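Ribonuclease VapC (Haemophilus influenzae, PDB 6NKL) probably acts as the toxin of a toxin-antitoxin pair, a magnesium-dependent PIN-domain ribonuclease that cleaves RNA. Local coordinates at residues L5-I10 with F38-E43. Residues are numbered along the deposited sequence; the frame is centred on the assembly and turned at random.
Sequences LDTNII and FITYAE
The side chains of Thr7 and Glu43 cross at about a right angle, and the threonine hydroxyl OG1 donates to Glu43 OE1 at 2.8 Å, arriving 50° out of the carboxylate plane. Thr7 CG2 meanwhile rests 3.8 Å from Glu43 CD. Threonine suits this place, since its one beta carbon bears both a hydroxyl and a methyl. The extended Glu43 chain carries its carboxylate from helix 38-49 across to helix 7-15.

Thr40 OG1 lies 2.8 Å from Thr7 OG1. A water 2.7 Å from Thr40 OG1 donates to Leu5 O. Thr40 CG2, anti to the backbone N, meets Ile10 CD1 tip to tip at 3.7 Å; Ile102 of helix 97-109 packs on both threonines.

Asp6, predicted to bind magnesium with Asp99, is the N-cap of helix 7-15: its short acidic side chain can accept from Ile9 N through OD1 at 2.8 Å, while OD2 bonds to Thr115 OG1. Beside it, two buried threonine hydroxyls, a carboxylate and a water join the helix start to helix 38-49. Glu43 OE1 also pairs with a basic side chain of another protein's chain, which probably stabilises its buried negative charge and links this contact to the partner.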
loop_
_atom_site.group_PDB
_atom_site.type_symbol
_atom_site.label_atom_id
_atom_site.label_comp_id
_atom_site.label_asym_id
_atom_site.label_seq_id
_atom_site.Cartn_x
_atom_site.Cartn_y
_atom_site.Cartn_z
ATOM N N LEU B 5 -0.024 13.167 -8.522
ATOM C CA LEU B 5 0.977 13.901 -7.767
ATOM C C LEU B 5 1.437 13.039 -6.603
ATOM O O LEU B 5 0.617 12.629 -5.766
ATOM C CB LEU B 5 0.421 15.214 -7.236
ATOM C CG LEU B 5 -0.388 16.110 -8.158
ATOM C CD1 LEU B 5 -0.582 17.407 -7.402
ATOM C CD2 LEU B 5 0.319 16.320 -9.440
ATOM N N ASP B 6 2.733 12.793 -6.537
ATOM C CA ASP B 6 3.275 11.978 -5.468
ATOM C C ASP B 6 3.425 12.833 -4.202
ATOM O O ASP B 6 3.177 14.038 -4.189
ATOM C CB ASP B 6 4.580 11.332 -5.925
ATOM C CG ASP B 6 5.818 12.179 -5.644
ATOM O OD1 ASP B 6 5.707 13.430 -5.532
ATOM O OD2 ASP B 6 6.931 11.564 -5.559
ATOM N N THR B 7 3.863 12.203 -3.122
ATOM C CA THR B 7 3.954 12.896 -1.838
ATOM C C THR B 7 5.013 13.993 -1.855
ATOM O O THR B 7 4.828 15.039 -1.232
ATOM C CB THR B 7 4.266 11.874 -0.749
ATOM O OG1 THR B 7 3.326 10.794 -0.831
ATOM C CG2 THR B 7 4.232 12.516 0.630
ATOM N N ASN B 8 6.138 13.771 -2.547
ATOM C CA ASN B 8 7.225 14.756 -2.546
ATOM C C ASN B 8 6.827 16.050 -3.239
ATOM O O ASN B 8 7.198 17.131 -2.780
ATOM C CB ASN B 8 8.484 14.203 -3.225
ATOM C CG ASN B 8 9.165 13.120 -2.413
ATOM O OD1 ASN B 8 9.765 12.214 -2.964
ATOM N ND2 ASN B 8 9.066 13.204 -1.101
ATOM N N ILE B 9 6.091 15.970 -4.352
ATOM C CA ILE B 9 5.717 17.191 -5.058
ATOM C C ILE B 9 4.697 17.976 -4.254
ATOM O O ILE B 9 4.680 19.210 -4.297
ATOM C CB ILE B 9 5.198 16.877 -6.476
ATOM C CG1 ILE B 9 5.115 18.141 -7.316
ATOM C CG2 ILE B 9 3.803 16.348 -6.457
ATOM C CD1 ILE B 9 6.416 18.728 -7.601
ATOM N N ILE B 10 3.828 17.291 -3.509
ATOM C CA ILE B 10 2.876 17.998 -2.656
ATOM C C ILE B 10 3.589 18.736 -1.524
ATOM O O ILE B 10 3.235 19.870 -1.189
ATOM C CB ILE B 10 1.845 17.009 -2.112
ATOM C CG1 ILE B 10 1.029 16.491 -3.298
ATOM C CG2 ILE B 10 1.005 17.659 -1.022
ATOM C CD1 ILE B 10 -0.095 15.617 -2.923
ATOM N N PHE B 38 -4.023 6.947 -2.644
ATOM C CA PHE B 38 -4.390 6.738 -1.242
ATOM C C PHE B 38 -3.173 6.691 -0.332
ATOM O O PHE B 38 -3.267 7.056 0.844
ATOM C CB PHE B 38 -5.188 5.445 -1.075
ATOM C CG PHE B 38 -4.351 4.201 -1.135
ATOM C CD1 PHE B 38 -3.923 3.697 -2.348
ATOM C CD2 PHE B 38 -4.011 3.530 0.028
ATOM C CE1 PHE B 38 -3.142 2.564 -2.410
ATOM C CE2 PHE B 38 -3.247 2.386 -0.027
ATOM C CZ PHE B 38 -2.805 1.902 -1.238
ATOM N N ILE B 39 -2.027 6.236 -0.846
ATOM C CA ILE B 39 -0.802 6.249 -0.060
ATOM C C ILE B 39 -0.518 7.653 0.409
ATOM O O ILE B 39 -0.308 7.904 1.600
ATOM C CB ILE B 39 0.386 5.713 -0.882
ATOM C CG1 ILE B 39 0.124 4.251 -1.285
ATOM C CG2 ILE B 39 1.675 5.914 -0.107
ATOM C CD1 ILE B 39 0.281 3.228 -0.164
ATOM N N THR B 40 -0.509 8.586 -0.537
ATOM C CA THR B 40 -0.167 9.968 -0.247
ATOM C C THR B 40 -1.196 10.577 0.697
ATOM O O THR B 40 -0.849 11.321 1.620
ATOM C CB THR B 40 -0.064 10.763 -1.561
ATOM O OG1 THR B 40 1.040 10.280 -2.357
ATOM C CG2 THR B 40 0.137 12.279 -1.288
ATOM N N TYR B 41 -2.467 10.247 0.499
ATOM C CA TYR B 41 -3.504 10.775 1.377
ATOM C C TYR B 41 -3.283 10.294 2.808
ATOM O O TYR B 41 -3.472 11.041 3.768
ATOM C CB TYR B 41 -4.864 10.337 0.831
ATOM C CG TYR B 41 -6.087 10.721 1.620
ATOM C CD1 TYR B 41 -6.334 12.035 1.938
ATOM C CD2 TYR B 41 -7.044 9.757 1.983
ATOM C CE1 TYR B 41 -7.464 12.407 2.607
ATOM C CE2 TYR B 41 -8.180 10.111 2.686
ATOM C CZ TYR B 41 -8.391 11.457 2.978
ATOM O OH TYR B 41 -9.505 11.876 3.657
ATOM N N ALA B 42 -2.870 9.050 2.965
ATOM C CA ALA B 42 -2.573 8.531 4.295
ATOM C C ALA B 42 -1.403 9.291 4.917
ATOM O O ALA B 42 -1.417 9.598 6.115
ATOM C CB ALA B 42 -2.302 7.020 4.200
ATOM N N GLU B 43 -0.384 9.624 4.123
ATOM C CA GLU B 43 0.726 10.415 4.666
ATOM C C GLU B 43 0.251 11.809 5.057
ATOM O O GLU B 43 0.655 12.347 6.102
ATOM C CB GLU B 43 1.885 10.496 3.659
ATOM C CG GLU B 43 2.559 9.129 3.380
ATOM C CD GLU B 43 3.801 9.240 2.509
ATOM O OE1 GLU B 43 3.697 9.006 1.284
ATOM O OE2 GLU B 43 4.865 9.607 3.051
HETATM O O HOH W 1 0.066 10.021 -4.844
#